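Local coordinates for protein glycoside hydrolase family 12 (Spirochaeta thermophila, PDB 5LU3) that probably binds crystalline polysaccharides such as cellulose, as the calcium-binding family 64 carbohydrate-binding module of a probable cellulase, at residues Tyr12-Asp23 against Gly66-Ala77. Residues are numbered along the deposited sequence; the frame is centred on the assembly and turned at random.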
loop_
_atom_site.group_PDB
_atom_site.type_symbol
_atom_site.label_atom_id
_atom_site.label_comp_id
_atom_site.label_asym_id
_atom_site.label_seq_id
_atom_site.Cartn_x
_atom_site.Cartn_y
_atom_site.Cartn_z
ATOM N N TYR A 12 -1.005 -4.987 7.033
ATOM C CA TYR A 12 -0.030 -4.963 8.104
ATOM C C TYR A 12 -0.607 -4.157 9.269
ATOM O O TYR A 12 -1.272 -3.147 9.059
ATOM C CB TYR A 12 1.320 -4.382 7.658
ATOM C CG TYR A 12 2.367 -4.602 8.676
ATOM C CD1 TYR A 12 3.064 -5.802 8.722
ATOM C CD2 TYR A 12 2.623 -3.644 9.649
ATOM C CE1 TYR A 12 4.015 -6.031 9.696
ATOM C CE2 TYR A 12 3.537 -3.876 10.639
ATOM C CZ TYR A 12 4.239 -5.072 10.653
ATOM O OH TYR A 12 5.172 -5.313 11.628
ATOM N N ASP A 13 -0.288 -4.610 10.487
ATOM C CA ASP A 13 -0.696 -3.944 11.721
ATOM C C ASP A 13 0.500 -3.707 12.626
ATOM O O ASP A 13 1.279 -4.634 12.875
ATOM C CB ASP A 13 -1.721 -4.800 12.446
ATOM C CG ASP A 13 -3.008 -4.925 11.691
ATOM O OD1 ASP A 13 -3.707 -3.917 11.594
ATOM O OD2 ASP A 13 -3.295 -6.026 11.164
ATOM N N GLY A 14 0.600 -2.484 13.148
ATOM C CA GLY A 14 1.539 -2.162 14.190
ATOM C C GLY A 14 2.638 -1.192 13.791
ATOM O O GLY A 14 2.741 -0.716 12.672
ATOM N N ALA A 15 3.479 -0.939 14.772
ATOM C CA ALA A 15 4.516 0.040 14.643
ATOM C C ALA A 15 5.705 -0.510 13.893
ATOM O O ALA A 15 5.961 -1.700 13.898
ATOM C CB ALA A 15 4.948 0.498 16.028
ATOM N N GLY A 16 6.420 0.398 13.259
ATOM C CA GLY A 16 7.655 0.104 12.572
ATOM C C GLY A 16 7.709 0.775 11.228
ATOM O O GLY A 16 6.793 1.491 10.818
ATOM N N GLU A 17 8.821 0.552 10.562
ATOM C CA GLU A 17 9.081 1.150 9.264
ATOM C C GLU A 17 9.533 0.045 8.344
ATOM O O GLU A 17 10.501 -0.656 8.643
ATOM C CB GLU A 17 10.189 2.203 9.391
ATOM C CG GLU A 17 10.349 3.056 8.145
ATOM C CD GLU A 17 11.032 4.400 8.393
ATOM O OE1 GLU A 17 11.488 4.695 9.525
ATOM O OE2 GLU A 17 11.088 5.174 7.432
ATOM N N TYR A 18 8.806 -0.116 7.243
ATOM C CA TYR A 18 8.929 -1.267 6.367
ATOM C C TYR A 18 8.914 -0.845 4.917
ATOM O O TYR A 18 8.280 0.155 4.538
ATOM C CB TYR A 18 7.821 -2.313 6.621
ATOM C CG TYR A 18 7.754 -2.702 8.071
ATOM C CD1 TYR A 18 8.760 -3.459 8.650
ATOM C CD2 TYR A 18 6.761 -2.207 8.893
ATOM C CE1 TYR A 18 8.731 -3.776 10.015
ATOM C CE2 TYR A 18 6.734 -2.494 10.247
ATOM C CZ TYR A 18 7.707 -3.269 10.803
ATOM O OH TYR A 18 7.670 -3.530 12.160
ATOM N N LEU A 19 9.591 -1.651 4.107
ATOM C CA LEU A 19 9.641 -1.483 2.641
ATOM C C LEU A 19 9.117 -2.757 1.994
ATOM O O LEU A 19 9.669 -3.835 2.222
ATOM C CB LEU A 19 11.072 -1.224 2.193
ATOM C CG LEU A 19 11.742 -0.010 2.809
ATOM C CD1 LEU A 19 13.192 0.057 2.365
ATOM C CD2 LEU A 19 11.002 1.257 2.428
ATOM N N TRP A 20 8.086 -2.628 1.155
ATOM C CA TRP A 20 7.490 -3.781 0.477
ATOM C C TRP A 20 7.405 -3.472 -1.004
ATOM O O TRP A 20 7.303 -2.317 -1.383
ATOM C CB TRP A 20 6.089 -4.079 0.963
ATOM C CG TRP A 20 5.994 -4.383 2.415
ATOM C CD1 TRP A 20 6.667 -5.332 3.091
ATOM C CD2 TRP A 20 5.222 -3.672 3.381
ATOM N NE1 TRP A 20 6.318 -5.306 4.414
ATOM C CE2 TRP A 20 5.428 -4.293 4.618
ATOM C CE3 TRP A 20 4.340 -2.591 3.308
ATOM C CZ2 TRP A 20 4.788 -3.842 5.803
ATOM C CZ3 TRP A 20 3.696 -2.168 4.477
ATOM C CH2 TRP A 20 3.933 -2.801 5.689
ATOM N N LYS A 21 7.381 -4.512 -1.831
ATOM C CA LYS A 21 7.099 -4.319 -3.240
ATOM C C LYS A 21 6.152 -5.388 -3.726
ATOM O O LYS A 21 6.113 -6.478 -3.174
ATOM C CB LYS A 21 8.378 -4.268 -4.085
ATOM C CG LYS A 21 9.156 -5.557 -4.149
ATOM C CD LYS A 21 10.434 -5.427 -4.948
ATOM C CE LYS A 21 11.180 -6.755 -4.947
ATOM N NZ LYS A 21 12.463 -6.662 -5.661
ATOM N N THR A 22 5.383 -5.054 -4.751
ATOM C CA THR A 22 4.475 -5.995 -5.364
ATOM C C THR A 22 4.272 -5.630 -6.805
ATOM O O THR A 22 4.365 -4.470 -7.175
ATOM C CB THR A 22 3.116 -6.038 -4.610
ATOM O OG1 THR A 22 2.280 -7.056 -5.138
ATOM C CG2 THR A 22 2.385 -4.708 -4.651
ATOM N N ASP A 23 3.926 -6.618 -7.615
ATOM C CA ASP A 23 3.466 -6.342 -8.967
ATOM C C ASP A 23 1.972 -6.652 -9.127
ATOM O O ASP A 23 1.521 -6.814 -10.261
ATOM C CB ASP A 23 4.322 -7.034 -10.029
ATOM C CG ASP A 23 4.202 -8.532 -10.018
ATOM O OD1 ASP A 23 3.588 -9.075 -9.099
ATOM O OD2 ASP A 23 4.727 -9.192 -10.961
ATOM N N GLY A 66 7.073 -1.926 -13.699
ATOM C CA GLY A 66 5.788 -2.552 -13.429
ATOM C C GLY A 66 5.499 -2.913 -11.973
ATOM O O GLY A 66 4.533 -3.583 -11.697
ATOM N N TYR A 67 6.352 -2.501 -11.056
ATOM C CA TYR A 67 6.164 -2.760 -9.647
ATOM C C TYR A 67 5.673 -1.540 -8.889
ATOM O O TYR A 67 5.773 -0.404 -9.326
ATOM C CB TYR A 67 7.482 -3.261 -9.008
ATOM C CG TYR A 67 7.651 -4.757 -9.106
ATOM C CD1 TYR A 67 7.989 -5.383 -10.293
ATOM C CD2 TYR A 67 7.487 -5.548 -7.991
ATOM C CE1 TYR A 67 8.121 -6.772 -10.347
ATOM C CE2 TYR A 67 7.605 -6.902 -8.025
ATOM C CZ TYR A 67 7.914 -7.521 -9.191
ATOM O OH TYR A 67 8.014 -8.901 -9.199
ATOM N N TRP A 68 5.138 -1.832 -7.703
ATOM C CA TRP A 68 4.756 -0.819 -6.733
ATOM C C TRP A 68 5.659 -0.973 -5.511
ATOM O O TRP A 68 5.674 -2.036 -4.884
ATOM C CB TRP A 68 3.255 -0.938 -6.364
ATOM C CG TRP A 68 2.360 -0.534 -7.499
ATOM C CD1 TRP A 68 1.813 0.682 -7.700
ATOM C CD2 TRP A 68 1.943 -1.344 -8.589
ATOM N NE1 TRP A 68 1.060 0.696 -8.842
ATOM C CE2 TRP A 68 1.138 -0.545 -9.421
ATOM C CE3 TRP A 68 2.169 -2.665 -8.946
ATOM C CZ2 TRP A 68 0.552 -1.039 -10.595
ATOM C CZ3 TRP A 68 1.587 -3.150 -10.111
ATOM C CH2 TRP A 68 0.793 -2.337 -10.912
ATOM N N TYR A 69 6.393 0.097 -5.201
ATOM C CA TYR A 69 7.354 0.155 -4.102
ATOM C C TYR A 69 6.757 0.981 -2.976
ATOM O O TYR A 69 6.475 2.167 -3.149
ATOM C CB TYR A 69 8.658 0.799 -4.609
ATOM C CG TYR A 69 9.361 -0.079 -5.615
ATOM C CD1 TYR A 69 10.280 -1.046 -5.210
ATOM C CD2 TYR A 69 9.118 0.042 -6.973
ATOM C CE1 TYR A 69 10.894 -1.870 -6.118
ATOM C CE2 TYR A 69 9.728 -0.821 -7.898
ATOM C CZ TYR A 69 10.641 -1.758 -7.461
ATOM O OH TYR A 69 11.286 -2.621 -8.344
ATOM N N ILE A 70 6.532 0.313 -1.846
ATOM C CA ILE A 70 5.750 0.857 -0.730
ATOM C C ILE A 70 6.644 1.076 0.472
ATOM O O ILE A 70 7.359 0.164 0.889
ATOM C CB ILE A 70 4.644 -0.143 -0.362
ATOM C CG1 ILE A 70 3.771 -0.483 -1.574
ATOM C CG2 ILE A 70 3.809 0.394 0.792
ATOM C CD1 ILE A 70 3.401 -1.923 -1.658
ATOM N N HIS A 71 6.560 2.285 1.025
ATOM C CA HIS A 71 7.241 2.631 2.261
ATOM C C HIS A 71 6.192 2.960 3.306
ATOM O O HIS A 71 5.387 3.860 3.121
ATOM C CB HIS A 71 8.123 3.838 1.988
ATOM C CG HIS A 71 8.925 4.307 3.152
ATOM N ND1 HIS A 71 9.650 5.468 3.080
ATOM C CD2 HIS A 71 9.088 3.844 4.420
ATOM C CE1 HIS A 71 10.263 5.687 4.230
ATOM N NE2 HIS A 71 9.931 4.722 5.063
ATOM N N TYR A 72 6.191 2.163 4.375
ATOM C CA TYR A 72 5.251 2.273 5.498
ATOM C C TYR A 72 5.996 2.722 6.741
ATOM O O TYR A 72 7.081 2.202 7.043
ATOM C CB TYR A 72 4.674 0.894 5.765
ATOM C CG TYR A 72 3.826 0.656 7.001
ATOM C CD1 TYR A 72 4.397 0.549 8.276
ATOM C CD2 TYR A 72 2.449 0.472 6.895
ATOM C CE1 TYR A 72 3.621 0.242 9.381
ATOM C CE2 TYR A 72 1.657 0.179 8.016
ATOM C CZ TYR A 72 2.255 0.064 9.255
ATOM O OH TYR A 72 1.477 -0.271 10.324
ATOM N N LYS A 73 5.394 3.634 7.500
ATOM C CA LYS A 73 5.889 3.923 8.849
ATOM C C LYS A 73 4.673 4.198 9.741
ATOM O O LYS A 73 3.791 5.007 9.388
ATOM C CB LYS A 73 6.863 5.106 8.868
ATOM C CG LYS A 73 7.458 5.350 10.250
ATOM C CD LYS A 73 8.340 6.588 10.290
ATOM C CE LYS A 73 8.981 6.776 11.653
ATOM N NZ LYS A 73 7.976 7.025 12.723
ATOM N N GLY A 74 4.650 3.513 10.884
ATOM C CA GLY A 74 3.659 3.756 11.918
ATOM C C GLY A 74 4.308 3.685 13.270
ATOM O O GLY A 74 5.336 3.028 13.451
ATOM N N SER A 75 3.708 4.397 14.219
ATOM C CA SER A 75 4.231 4.472 15.572
ATOM C C SER A 75 3.320 3.870 16.649
ATOM O O SER A 75 3.643 3.965 17.833
ATOM C CB SER A 75 4.534 5.931 15.896
ATOM O OG SER A 75 5.592 6.406 15.105
ATOM N N LEU A 76 2.186 3.304 16.250
ATOM C CA LEU A 76 1.172 2.810 17.191
ATOM C C LEU A 76 0.838 1.376 16.936
ATOM O O LEU A 76 0.948 0.912 15.802
ATOM C CB LEU A 76 -0.113 3.608 17.010
ATOM C CG LEU A 76 -0.036 5.072 17.392
ATOM C CD1 LEU A 76 -1.294 5.801 16.964
ATOM C CD2 LEU A 76 0.153 5.207 18.895
ATOM N N ALA A 77 0.358 0.676 17.976
ATOM C CA ALA A 77 -0.026 -0.727 17.796
ATOM C C ALA A 77 -1.169 -0.869 16.787
ATOM O O ALA A 77 -1.278 -1.874 16.117
ATOM C CB ALA A 77 -0.429 -1.343 19.134
HETATM O O HOH W 1 11.803 -5.465 -8.274
#
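Y72 and W20, side by side and pointing the same way from antiparallel strands, illustrate how aromatic residues fill one face of a strand pair. W20 CH2 lies over one face of the Y72 ring, and W20 CZ3 reaches Y72 CB at 3.5 Å, its six-membered ring oblique to that of Y72, at 58°. Y12 comes edge-on to the Y72 ring, its CD2 3.7 Å from Y72 CZ in a T-shaped pair. With CG anti to the backbone N (chi1 171°), Y72 leans off the sheet and forward along its strand, and its hydroxyl donates to G14 O (2.7 Å), in the carbonyl plane. Cutting it back to an alanine would probably leave G14 O without this donor and open a gap beneath Y12 and W20. On the other face, H71 NE2 donates to the anti lone pair of E17 OE2 (2.7 Å), carboxylate and imidazole nearly coplanar. Farther along, D23 CB sits over the Y67 ring, 3.7 Å from its centroid, while D23 OD1 binds calcium beside D24. Eight backbone hydrogen bonds join strands 16-22 and 68-74, and V81 of strand 80-85 packs on Y12, W20 and Y72, as in the aromatic core between sheets of a beta-sandwich.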